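Local coordinates for protein folylpolyglutamate synthase/dihydrofolate synthase (Thermotoga maritima, PDB 1O5Z) that probably ligates L-glutamate to dihydropteroate and to tetrahydrofolylpolyglutamates, spending ATP with the help of magnesium ions, at residues A[68-73]-A[151-156]; A[174-179]-A[276-281]; A[209-214]-A[218-223]. One frame throughout, in Å; residues are numbered along the deposited sequence.

In the fold
Helix 63-77 comes first along the chain, and its residues 68-73 meet strand 151-155 in interaction 1, closing a loop that takes in strands 81-84, 96-98 and 101-102 and two further helices. The next strand, 173-175, opens interaction 2, which closes almost a hundred residues later on helix 271-286. Interaction 3 is local, joining the end of strand 207-209 to helix 214-227, and is nested inside the loop of interaction 2, whereas interaction 1 precedes both. Interactions 1 and 2 touch where Met69, Val70 and Ile73 pack on helix 271-286, and interactions 2 and 3 meet through Thr209 and Glu211. Together they tie three parallel sheet strands, 151-155, 173-175 and 207-209, to helices packed on the sheet.

Interaction 1: residues A[68-73]-A[151-156]; sequences NMVSNI and IAVLEV
Val70 and Ser71, neighbours on one turn of helix 63-77, both settle on the branched side chain of Val153. The backbones come nearest at Ser71 and Val153, whose CA atoms lie 6.3 Å apart. Val153 holds its CG1 anti to the backbone N (chi1 -176°), leaving CG2 beside that N, and both methyls are thereby presented to the helix. Val70 adopts the same conformation (chi1 171°), and its CG1 is the branch that does the touching: it lies 4.0 Å from Val153 CG2 and only slightly farther from CG1, the two side chains meeting at a slant. Ser71 comes in alongside. Its OG sits 3.5 Å from Val153 CB, resting the hydroxyl oxygen against an apolar surface. Its polar need is met within its own helix by a hydrogen bond to Ala67 O, supplemented by a weak one to Tyr85 OH. No hydrogen bond crosses the contact, which rests on van der Waals packing between buried residues. On another side of the helix, Asn72 ND2 reaches back to Asn68 OD1 (2.9 Å) in a weak bond, while Asn68 itself is held by Tyr85 and Lys303. Val153 also touches Ile57 of strand 53-58, next to its own strand in the sheet. A glycine-rich loop leads from that strand into helix 63-77, and a helix following such a loop and lying on parallel strands is the hallmark of the P-loop NTPase fold found in the middle domain of Mur ligases.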
ATOM      1  N   ASN A  68      -3.276  -2.726   6.364  1.00 44.52           N
ATOM      2  CA  ASN A  68      -4.520  -1.991   6.512  1.00 44.87           C
ATOM      3  C   ASN A  68      -5.585  -2.824   7.201  1.00 44.85           C
ATOM      4  O   ASN A  68      -6.258  -2.348   8.087  1.00 44.48           O
ATOM      5  CB  ASN A  68      -5.052  -1.529   5.162  1.00 44.27           C
ATOM      6  CG  ASN A  68      -6.184  -0.569   5.304  1.00 46.02           C
ATOM      7  OD1 ASN A  68      -7.356  -0.948   5.147  1.00 47.48           O
ATOM      8  ND2 ASN A  68      -5.857   0.694   5.644  1.00 45.03           N
ATOM      9  N   MET A  69      -5.726  -4.064   6.757  1.00 44.51           N
ATOM     10  CA  MET A  69      -6.682  -4.988   7.356  1.00 45.09           C
ATOM     11  C   MET A  69      -6.375  -5.253   8.851  1.00 45.20           C
ATOM     12  O   MET A  69      -7.263  -5.223   9.726  1.00 44.92           O
ATOM     13  CB  MET A  69      -6.650  -6.279   6.579  1.00 44.78           C
ATOM     14  CG  MET A  69      -7.263  -6.175   5.193  1.00 46.44           C
ATOM     15  SD  MET A  69      -7.038  -7.741   4.288  1.00 47.80           S
ATOM     16  CE  MET A  69      -7.650  -7.354   2.655  1.00 47.47           C
ATOM     17  N   VAL A  70      -5.100  -5.495   9.134  1.00 44.72           N
ATOM     18  CA  VAL A  70      -4.656  -5.669  10.491  1.00 44.96           C
ATOM     19  C   VAL A  70      -4.945  -4.432  11.330  1.00 45.41           C
ATOM     20  O   VAL A  70      -5.485  -4.559  12.416  1.00 44.94           O
ATOM     21  CB  VAL A  70      -3.175  -6.102  10.541  1.00 44.89           C
ATOM     22  CG1 VAL A  70      -2.670  -6.083  11.919  1.00 45.33           C
ATOM     23  CG2 VAL A  70      -3.046  -7.514  10.026  1.00 45.63           C
ATOM     24  N   SER A  71      -4.601  -3.243  10.836  1.00 45.92           N
ATOM     25  CA  SER A  71      -4.861  -2.019  11.609  1.00 46.59           C
ATOM     26  C   SER A  71      -6.309  -1.858  11.823  1.00 44.93           C
ATOM     27  O   SER A  71      -6.695  -1.506  12.865  1.00 45.21           O
ATOM     28  CB  SER A  71      -4.386  -0.728  10.917  1.00 46.18           C
ATOM     29  OG  SER A  71      -3.055  -0.921  10.473  1.00 53.61           O
ATOM     30  N   ASN A  72      -7.087  -1.981  10.763  1.00 44.71           N
ATOM     31  CA  ASN A  72      -8.516  -1.781  10.845  1.00 44.28           C
ATOM     32  C   ASN A  72      -9.205  -2.683  11.837  1.00 43.41           C
ATOM     33  O   ASN A  72     -10.075  -2.223  12.572  1.00 41.56           O
ATOM     34  CB  ASN A  72      -9.151  -1.849   9.459  1.00 45.00           C
ATOM     35  CG  ASN A  72      -9.203  -0.475   8.841  1.00 46.32           C
ATOM     36  OD1 ASN A  72      -9.833   0.420   9.427  1.00 45.36           O
ATOM     37  ND2 ASN A  72      -8.491  -0.261   7.748  1.00 43.57           N
ATOM     38  N   ILE A  73      -8.759  -3.927  11.924  1.00 43.05           N
ATOM     39  CA  ILE A  73      -9.360  -4.860  12.868  1.00 43.52           C
ATOM     40  C   ILE A  73      -9.037  -4.464  14.331  1.00 43.15           C
ATOM     41  O   ILE A  73      -9.900  -4.494  15.213  1.00 41.28           O
ATOM     42  CB  ILE A  73      -8.893  -6.282  12.583  1.00 43.92           C
ATOM     43  CG1 ILE A  73      -9.502  -6.778  11.268  1.00 45.05           C
ATOM     44  CG2 ILE A  73      -9.294  -7.238  13.748  1.00 44.65           C
ATOM     45  CD1 ILE A  73      -8.876  -8.091  10.779  1.00 44.51           C
ATOM     46  N   ILE A 151      -0.260  -0.263  19.891  1.00 47.89           N
ATOM     47  CA  ILE A 151       0.394  -1.040  18.880  1.00 48.80           C
ATOM     48  C   ILE A 151       0.566  -0.289  17.585  1.00 47.57           C
ATOM     49  O   ILE A 151      -0.266   0.546  17.202  1.00 47.58           O
ATOM     50  CB  ILE A 151      -0.346  -2.384  18.688  1.00 50.22           C
ATOM     51  CG1 ILE A 151       0.215  -3.131  17.510  1.00 53.19           C
ATOM     52  CG2 ILE A 151      -1.849  -2.216  18.549  1.00 51.36           C
ATOM     53  CD1 ILE A 151      -0.194  -4.543  17.549  1.00 57.76           C
ATOM     54  N   ALA A 152       1.689  -0.561  16.932  1.00 46.84           N
ATOM     55  CA  ALA A 152       1.967   0.013  15.622  1.00 46.75           C
ATOM     56  C   ALA A 152       2.018  -1.098  14.567  1.00 46.59           C
ATOM     57  O   ALA A 152       2.635  -2.114  14.782  1.00 47.31           O
ATOM     58  CB  ALA A 152       3.256   0.831  15.645  1.00 46.03           C
ATOM     59  N   VAL A 153       1.330  -0.907  13.444  1.00 46.77           N
ATOM     60  CA  VAL A 153       1.388  -1.821  12.309  1.00 45.86           C
ATOM     61  C   VAL A 153       2.211  -1.174  11.247  1.00 46.23           C
ATOM     62  O   VAL A 153       1.914  -0.073  10.801  1.00 46.96           O
ATOM     63  CB  VAL A 153      -0.011  -2.141  11.789  1.00 45.85           C
ATOM     64  CG1 VAL A 153       0.032  -3.173  10.676  1.00 46.23           C
ATOM     65  CG2 VAL A 153      -0.879  -2.659  12.939  1.00 47.30           C
ATOM     66  N   LEU A 154       3.274  -1.863  10.833  1.00 47.66           N
ATOM     67  CA  LEU A 154       4.278  -1.295   9.956  1.00 47.81           C
ATOM     68  C   LEU A 154       4.379  -2.075   8.679  1.00 46.91           C
ATOM     69  O   LEU A 154       4.733  -3.235   8.676  1.00 46.04           O
ATOM     70  CB  LEU A 154       5.624  -1.314  10.654  1.00 48.77           C
ATOM     71  CG  LEU A 154       5.542  -0.769  12.081  1.00 51.52           C
ATOM     72  CD1 LEU A 154       6.750  -1.256  12.852  1.00 55.30           C
ATOM     73  CD2 LEU A 154       5.497   0.709  12.005  1.00 51.35           C
ATOM     74  N   GLU A 155       4.107  -1.377   7.599  1.00 46.30           N
ATOM     75  CA  GLU A 155       4.362  -1.854   6.284  1.00 47.32           C
ATOM     76  C   GLU A 155       5.852  -1.606   5.903  1.00 47.22           C
ATOM     77  O   GLU A 155       6.350  -0.490   5.948  1.00 47.40           O
ATOM     78  CB  GLU A 155       3.415  -1.144   5.279  1.00 47.95           C
ATOM     79  CG  GLU A 155       3.659  -1.603   3.855  1.00 49.03           C
ATOM     80  CD  GLU A 155       2.905  -0.857   2.822  1.00 47.51           C
ATOM     81  OE1 GLU A 155       2.176   0.094   3.145  1.00 48.04           O
ATOM     82  OE2 GLU A 155       3.044  -1.279   1.663  1.00 52.41           O
ATOM     83  N   VAL A 156       6.516  -2.659   5.463  1.00 47.18           N
ATOM     84  CA  VAL A 156       7.859  -2.567   4.952  1.00 46.81           C
ATOM     85  C   VAL A 156       7.846  -1.617   3.768  1.00 47.63           C
ATOM     86  O   VAL A 156       6.920  -1.653   2.914  1.00 48.04           O
ATOM     87  CB  VAL A 156       8.371  -3.942   4.514  1.00 46.40           C
ATOM     88  CG1 VAL A 156       9.710  -3.818   3.838  1.00 45.39           C
ATOM     89  CG2 VAL A 156       8.407  -4.928   5.717  1.00 46.93           C
TER

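Interaction 2: residues A[174-179]-A[276-281]; sequences TIVTVD and AGVALK
Val176 and Val278 mark the closest approach of the two backbones, their CA atoms 6.9 Å apart, where the chain leaves strand 173-175 and passes helix 271-286. Thr174 and Ile175 are extended, but at Val176 the backbone takes up helix-like angles (phi -62°) before residues 177-179 continue as a loop. On the helix, Val278 serves both partners, one with each methyl. Its CG1, anti to the backbone N (chi1 177°), presses on Thr174 CG2 at 3.4 Å, tighter than usual for two carbons, as the side chains cross obliquely; CG2 meets Val176 CG1 more loosely at 4.3 Å. The strand belongs to the parallel core of the central sheet, between strands 53-58 and 207-209, and this is a helix-on-sheet layer of the P-loop type, with Val278 also covering Val208 of the adjoining strand. The hydroxyl of Thr174, placed beside its backbone N, bonds to Thr282 OG1, one turn farther along the helix from Val278. Beyond the packed strand end, Thr177 OG1 donates to Asp179 OD2 (2.7 Å), from above the carboxylate plane, and both side chains also bond Asn61 of the glycine-rich loop after strand 53-58.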
ATOM      1  N   THR A 174       5.136 -10.748   9.033  1.00 43.74           N
ATOM      2  CA  THR A 174       4.364 -11.289   7.928  1.00 43.39           C
ATOM      3  C   THR A 174       5.076 -11.017   6.627  1.00 43.35           C
ATOM      4  O   THR A 174       5.525  -9.883   6.378  1.00 42.43           O
ATOM      5  CB  THR A 174       2.993 -10.623   7.944  1.00 43.67           C
ATOM      6  OG1 THR A 174       2.381 -10.901   9.216  1.00 41.68           O
ATOM      7  CG2 THR A 174       2.020 -11.214   6.844  1.00 42.11           C
ATOM      8  N   ILE A 175       5.239 -12.058   5.822  1.00 42.59           N
ATOM      9  CA  ILE A 175       5.690 -11.874   4.453  1.00 43.56           C
ATOM     10  C   ILE A 175       4.580 -12.339   3.520  1.00 43.54           C
ATOM     11  O   ILE A 175       4.376 -13.546   3.299  1.00 42.86           O
ATOM     12  CB  ILE A 175       7.004 -12.612   4.208  1.00 44.29           C
ATOM     13  CG1 ILE A 175       8.090 -12.039   5.147  1.00 45.01           C
ATOM     14  CG2 ILE A 175       7.433 -12.423   2.735  1.00 44.90           C
ATOM     15  CD1 ILE A 175       9.376 -12.839   5.221  1.00 44.29           C
ATOM     16  N   VAL A 176       3.816 -11.382   3.012  1.00 43.88           N
ATOM     17  CA  VAL A 176       2.569 -11.739   2.360  1.00 45.05           C
ATOM     18  C   VAL A 176       2.869 -12.622   1.144  1.00 46.05           C
ATOM     19  O   VAL A 176       2.348 -13.740   1.032  1.00 46.23           O
ATOM     20  CB  VAL A 176       1.731 -10.506   1.941  1.00 45.13           C
ATOM     21  CG1 VAL A 176       0.367 -10.985   1.355  1.00 45.52           C
ATOM     22  CG2 VAL A 176       1.511  -9.539   3.098  1.00 45.76           C
ATOM     23  N   THR A 177       3.722 -12.096   0.248  1.00 46.55           N
ATOM     24  CA  THR A 177       4.254 -12.821  -0.897  1.00 47.78           C
ATOM     25  C   THR A 177       5.714 -12.507  -1.184  1.00 48.18           C
ATOM     26  O   THR A 177       6.261 -11.518  -0.724  1.00 46.23           O
ATOM     27  CB  THR A 177       3.443 -12.551  -2.235  1.00 48.53           C
ATOM     28  OG1 THR A 177       3.573 -11.172  -2.717  1.00 48.85           O
ATOM     29  CG2 THR A 177       1.931 -12.842  -2.024  1.00 50.41           C
ATOM     30  N   VAL A 178       6.297 -13.377  -2.006  1.00 48.96           N
ATOM     31  CA  VAL A 178       7.575 -13.141  -2.626  1.00 50.10           C
ATOM     32  C   VAL A 178       7.435 -13.381  -4.132  1.00 51.09           C
ATOM     33  O   VAL A 178       7.335 -14.531  -4.571  1.00 49.83           O
ATOM     34  CB  VAL A 178       8.645 -14.082  -2.034  1.00 50.40           C
ATOM     35  CG1 VAL A 178       9.997 -13.841  -2.728  1.00 49.73           C
ATOM     36  CG2 VAL A 178       8.695 -13.959  -0.472  1.00 50.03           C
ATOM     37  N   ASP A 179       7.431 -12.287  -4.903  1.00 53.10           N
ATOM     38  CA  ASP A 179       7.237 -12.331  -6.359  1.00 55.37           C
ATOM     39  C   ASP A 179       8.394 -11.645  -7.092  1.00 56.20           C
ATOM     40  O   ASP A 179       8.948 -10.669  -6.591  1.00 56.77           O
ATOM     41  CB  ASP A 179       5.898 -11.674  -6.720  1.00 54.99           C
ATOM     42  CG  ASP A 179       4.705 -12.363  -6.052  1.00 57.50           C
ATOM     43  OD1 ASP A 179       4.649 -13.620  -6.242  1.00 57.01           O
ATOM     44  OD2 ASP A 179       3.795 -11.755  -5.347  1.00 57.01           O
ATOM     45  N   ALA A 276      -6.742 -11.064   3.305  1.00 43.93           N
ATOM     46  CA  ALA A 276      -7.570 -11.171   4.523  1.00 44.04           C
ATOM     47  C   ALA A 276      -7.228 -12.416   5.379  1.00 43.83           C
ATOM     48  O   ALA A 276      -7.021 -12.284   6.567  1.00 43.84           O
ATOM     49  CB  ALA A 276      -9.062 -11.142   4.177  1.00 44.78           C
ATOM     50  N   GLY A 277      -7.091 -13.589   4.775  1.00 43.87           N
ATOM     51  CA  GLY A 277      -6.582 -14.760   5.514  1.00 43.95           C
ATOM     52  C   GLY A 277      -5.216 -14.490   6.148  1.00 43.18           C
ATOM     53  O   GLY A 277      -4.940 -14.836   7.267  1.00 42.36           O
ATOM     54  N   VAL A 278      -4.330 -13.901   5.390  1.00 44.02           N
ATOM     55  CA  VAL A 278      -3.006 -13.571   5.922  1.00 44.21           C
ATOM     56  C   VAL A 278      -3.107 -12.637   7.119  1.00 43.78           C
ATOM     57  O   VAL A 278      -2.398 -12.827   8.097  1.00 44.97           O
ATOM     58  CB  VAL A 278      -2.078 -12.931   4.843  1.00 43.94           C
ATOM     59  CG1 VAL A 278      -0.738 -12.533   5.457  1.00 44.36           C
ATOM     60  CG2 VAL A 278      -1.855 -13.874   3.725  1.00 44.25           C
ATOM     61  N   ALA A 279      -3.958 -11.613   7.014  1.00 43.42           N
ATOM     62  CA  ALA A 279      -4.185 -10.647   8.097  1.00 43.13           C
ATOM     63  C   ALA A 279      -4.714 -11.326   9.384  1.00 43.97           C
ATOM     64  O   ALA A 279      -4.307 -10.982  10.505  1.00 44.20           O
ATOM     65  CB  ALA A 279      -5.142  -9.577   7.625  1.00 41.90           C
ATOM     66  N   LEU A 280      -5.656 -12.263   9.221  1.00 44.49           N
ATOM     67  CA  LEU A 280      -6.263 -12.940  10.346  1.00 44.44           C
ATOM     68  C   LEU A 280      -5.260 -13.878  10.977  1.00 44.48           C
ATOM     69  O   LEU A 280      -5.147 -13.922  12.205  1.00 44.08           O
ATOM     70  CB  LEU A 280      -7.539 -13.690   9.932  1.00 45.16           C
ATOM     71  CG  LEU A 280      -8.700 -12.839   9.342  1.00 45.80           C
ATOM     72  CD1 LEU A 280     -10.012 -13.649   9.171  1.00 45.50           C
ATOM     73  CD2 LEU A 280      -8.964 -11.655  10.185  1.00 46.73           C
ATOM     74  N   LYS A 281      -4.518 -14.630  10.159  1.00 44.36           N
ATOM     75  CA  LYS A 281      -3.394 -15.409  10.719  1.00 44.10           C
ATOM     76  C   LYS A 281      -2.384 -14.505  11.414  1.00 43.51           C
ATOM     77  O   LYS A 281      -1.942 -14.805  12.494  1.00 42.87           O
ATOM     78  CB  LYS A 281      -2.703 -16.278   9.675  1.00 44.31           C
ATOM     79  CG  LYS A 281      -1.712 -17.396  10.213  1.00 45.15           C
ATOM     80  CD  LYS A 281      -1.784 -17.793  11.731  1.00 46.69           C
ATOM     81  CE  LYS A 281      -2.742 -18.849  12.037  1.00 45.35           C
ATOM     82  NZ  LYS A 281      -3.024 -18.926  13.525  1.00 43.72           N
TER

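Interaction 3: residues A[209-214]-A[218-223]; sequences TGERKR and KVMEDV
Arg214 folds at its second and third torsions (-34° and 78°), curling its guanidinium along the helix towards Glu221, two turns on, whose chain stays extended beyond CG. NH1 and NH2 grip the carboxylate end-on, one oxygen each: NH2 to Glu221 OE2 at 2.6 Å and NH1 to OE1 at 3.2 Å. Both oxygens are met on the syn side, although the two planar groups are turned 42° apart. Lys218 lies across the arginine, its CE 3.2 Å from Arg214 CD, and its backbone N bonds Arg214 O as part of the first turn. An alanine in place of Glu221 would probably leave the guanidinium without its carboxylate mate and free to turn, with the like-charged Lys218 still close by. Deeper in, Met220 reaches out from the helix, tip to tip with Thr209: its CE stands 3.5 Å from Thr209 OG1 and 3.7 Å from Glu211 CB, the methionine meeting the glutamate at about a right angle. The threonine OG1 accepts from Glu211 N (3.0 Å) in an ST turn and is also bonded to Ile175 O. Glu211, bent at its second torsion, brings OE2 within 2.7 Å of Lys213 N, on the anti side, and takes Lys213 NZ on the syn side. Lys213 immediately precedes the helix, so the loop joining strand 207-209 to it is held at both ends. The chemistry implies a divided contact: a charged pairing at the surface, where solvent probably screens it, and a buried methionine patch against a loop whose polar groups bond one another and residues 175-179.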
ATOM      1  N   THR A 209       3.028 -16.245   6.301  1.00 42.39           N
ATOM      2  CA  THR A 209       3.152 -16.017   4.860  1.00 41.99           C
ATOM      3  C   THR A 209       2.006 -16.534   3.975  1.00 42.50           C
ATOM      4  O   THR A 209       1.413 -17.617   4.200  1.00 41.90           O
ATOM      5  CB  THR A 209       4.555 -16.480   4.330  1.00 42.00           C
ATOM      6  OG1 THR A 209       4.717 -16.114   2.939  1.00 39.75           O
ATOM      7  CG2 THR A 209       4.717 -17.985   4.412  1.00 41.55           C
ATOM      8  N   GLY A 210       1.710 -15.717   2.960  1.00 43.18           N
ATOM      9  CA  GLY A 210       0.760 -16.064   1.904  1.00 44.09           C
ATOM     10  C   GLY A 210       1.451 -16.636   0.693  1.00 44.93           C
ATOM     11  O   GLY A 210       0.846 -16.763  -0.366  1.00 45.62           O
ATOM     12  N   GLU A 211       2.719 -17.021   0.855  1.00 45.50           N
ATOM     13  CA  GLU A 211       3.543 -17.453  -0.265  1.00 45.12           C
ATOM     14  C   GLU A 211       3.385 -18.954  -0.433  1.00 45.71           C
ATOM     15  O   GLU A 211       3.206 -19.690   0.555  1.00 45.83           O
ATOM     16  CB  GLU A 211       5.014 -17.050  -0.067  1.00 44.89           C
ATOM     17  CG  GLU A 211       5.957 -17.357  -1.257  1.00 44.60           C
ATOM     18  CD  GLU A 211       5.429 -16.876  -2.605  1.00 42.84           C
ATOM     19  OE1 GLU A 211       4.999 -15.703  -2.731  1.00 40.73           O
ATOM     20  OE2 GLU A 211       5.429 -17.691  -3.554  1.00 43.84           O
ATOM     21  N   ARG A 212       3.400 -19.366  -1.702  1.00 45.83           N
ATOM     22  CA  ARG A 212       3.304 -20.746  -2.099  1.00 47.01           C
ATOM     23  C   ARG A 212       4.496 -21.248  -2.938  1.00 46.78           C
ATOM     24  O   ARG A 212       4.664 -22.450  -3.058  1.00 45.73           O
ATOM     25  CB  ARG A 212       2.023 -20.952  -2.895  1.00 47.25           C
ATOM     26  CG  ARG A 212       0.719 -20.734  -2.136  1.00 47.61           C
ATOM     27  CD  ARG A 212      -0.433 -21.284  -2.945  1.00 49.03           C
ATOM     28  NE  ARG A 212      -1.741 -21.242  -2.295  1.00 49.45           N
ATOM     29  CZ  ARG A 212      -2.468 -20.145  -2.188  1.00 52.30           C
ATOM     30  NH1 ARG A 212      -2.026 -18.970  -2.657  1.00 51.73           N
ATOM     31  NH2 ARG A 212      -3.643 -20.205  -1.583  1.00 53.72           N
ATOM     32  N   LYS A 213       5.324 -20.372  -3.510  1.00 46.95           N
ATOM     33  CA  LYS A 213       6.527 -20.880  -4.230  1.00 47.23           C
ATOM     34  C   LYS A 213       7.534 -21.568  -3.312  1.00 47.47           C
ATOM     35  O   LYS A 213       8.038 -20.998  -2.357  1.00 46.84           O
ATOM     36  CB  LYS A 213       7.253 -19.776  -5.000  1.00 47.43           C
ATOM     37  CG  LYS A 213       6.514 -19.351  -6.245  1.00 46.56           C
ATOM     38  CD  LYS A 213       7.246 -18.256  -6.948  1.00 46.23           C
ATOM     39  CE  LYS A 213       7.207 -16.935  -6.186  1.00 44.22           C
ATOM     40  NZ  LYS A 213       5.850 -16.400  -6.112  1.00 42.58           N
ATOM     41  N   ARG A 214       7.822 -22.800  -3.658  1.00 48.52           N
ATOM     42  CA  ARG A 214       8.734 -23.649  -2.928  1.00 49.82           C
ATOM     43  C   ARG A 214      10.061 -22.960  -2.611  1.00 49.52           C
ATOM     44  O   ARG A 214      10.572 -23.057  -1.500  1.00 48.86           O
ATOM     45  CB  ARG A 214       9.012 -24.877  -3.798  1.00 50.54           C
ATOM     46  CG  ARG A 214       9.050 -26.239  -3.111  1.00 54.52           C
ATOM     47  CD  ARG A 214       9.597 -26.252  -1.696  1.00 57.98           C
ATOM     48  NE  ARG A 214       8.605 -25.777  -0.736  1.00 59.64           N
ATOM     49  CZ  ARG A 214       8.740 -25.838   0.580  1.00 60.58           C
ATOM     50  NH1 ARG A 214       9.823 -26.393   1.123  1.00 61.74           N
ATOM     51  NH2 ARG A 214       7.765 -25.358   1.349  1.00 59.61           N
ATOM     52  N   LYS A 218      11.258 -22.250   1.161  1.00 46.98           N
ATOM     53  CA  LYS A 218      12.506 -22.886   1.611  1.00 47.12           C
ATOM     54  C   LYS A 218      13.411 -21.883   2.361  1.00 45.98           C
ATOM     55  O   LYS A 218      13.932 -22.168   3.436  1.00 44.82           O
ATOM     56  CB  LYS A 218      13.231 -23.550   0.418  1.00 47.51           C
ATOM     57  CG  LYS A 218      12.614 -24.903  -0.024  1.00 49.47           C
ATOM     58  CD  LYS A 218      13.017 -25.437  -1.468  1.00 48.33           C
ATOM     59  CE  LYS A 218      12.762 -26.963  -1.560  1.00 50.16           C
ATOM     60  NZ  LYS A 218      12.386 -27.566  -2.918  1.00 51.13           N
ATOM     61  N   VAL A 219      13.554 -20.688   1.816  1.00 45.52           N
ATOM     62  CA  VAL A 219      14.367 -19.679   2.475  1.00 45.51           C
ATOM     63  C   VAL A 219      13.754 -19.294   3.825  1.00 45.62           C
ATOM     64  O   VAL A 219      14.427 -19.311   4.859  1.00 45.09           O
ATOM     65  CB  VAL A 219      14.530 -18.414   1.584  1.00 45.74           C
ATOM     66  CG1 VAL A 219      15.395 -17.361   2.297  1.00 46.81           C
ATOM     67  CG2 VAL A 219      15.078 -18.773   0.221  1.00 44.25           C
ATOM     68  N   MET A 220      12.471 -18.946   3.800  1.00 46.01           N
ATOM     69  CA  MET A 220      11.769 -18.515   5.000  1.00 46.69           C
ATOM     70  C   MET A 220      11.763 -19.616   6.043  1.00 46.21           C
ATOM     71  O   MET A 220      11.913 -19.334   7.221  1.00 46.97           O
ATOM     72  CB  MET A 220      10.331 -18.099   4.680  1.00 46.98           C
ATOM     73  CG  MET A 220      10.239 -16.936   3.713  1.00 47.24           C
ATOM     74  SD  MET A 220       8.589 -16.266   3.445  1.00 49.95           S
ATOM     75  CE  MET A 220       7.940 -17.272   2.120  1.00 51.01           C
ATOM     76  N   GLU A 221      11.589 -20.863   5.614  1.00 45.29           N
ATOM     77  CA  GLU A 221      11.662 -22.003   6.514  1.00 45.32           C
ATOM     78  C   GLU A 221      13.001 -22.059   7.211  1.00 45.16           C
ATOM     79  O   GLU A 221      13.062 -22.256   8.420  1.00 45.38           O
ATOM     80  CB  GLU A 221      11.460 -23.328   5.749  1.00 45.16           C
ATOM     81  CG  GLU A 221      10.001 -23.587   5.385  1.00 45.86           C
ATOM     82  CD  GLU A 221       9.831 -24.643   4.287  1.00 45.92           C
ATOM     83  OE1 GLU A 221      10.778 -25.417   4.007  1.00 45.23           O
ATOM     84  OE2 GLU A 221       8.743 -24.675   3.685  1.00 46.11           O
ATOM     85  N   ASP A 222      14.071 -21.919   6.425  1.00 44.86           N
ATOM     86  CA  ASP A 222      15.420 -21.978   6.954  1.00 44.64           C
ATOM     87  C   ASP A 222      15.665 -20.848   7.952  1.00 43.81           C
ATOM     88  O   ASP A 222      16.196 -21.087   9.027  1.00 43.11           O
ATOM     89  CB  ASP A 222      16.456 -21.974   5.821  1.00 44.93           C
ATOM     90  CG  ASP A 222      16.392 -23.244   4.966  1.00 47.47           C
ATOM     91  OD1 ASP A 222      17.439 -23.697   4.442  1.00 54.39           O
ATOM     92  OD2 ASP A 222      15.332 -23.882   4.775  1.00 50.16           O
ATOM     93  N   VAL A 223      15.253 -19.633   7.616  1.00 43.12           N
ATOM     94  CA  VAL A 223      15.426 -18.502   8.555  1.00 43.52           C
ATOM     95  C   VAL A 223      14.619 -18.626   9.853  1.00 43.89           C
ATOM     96  O   VAL A 223      15.176 -18.479  10.945  1.00 43.14           O
ATOM     97  CB  VAL A 223      15.148 -17.159   7.890  1.00 42.97           C
ATOM     98  CG1 VAL A 223      15.328 -16.036   8.892  1.00 42.82           C
ATOM     99  CG2 VAL A 223      16.099 -16.982   6.692  1.00 41.75           C
TER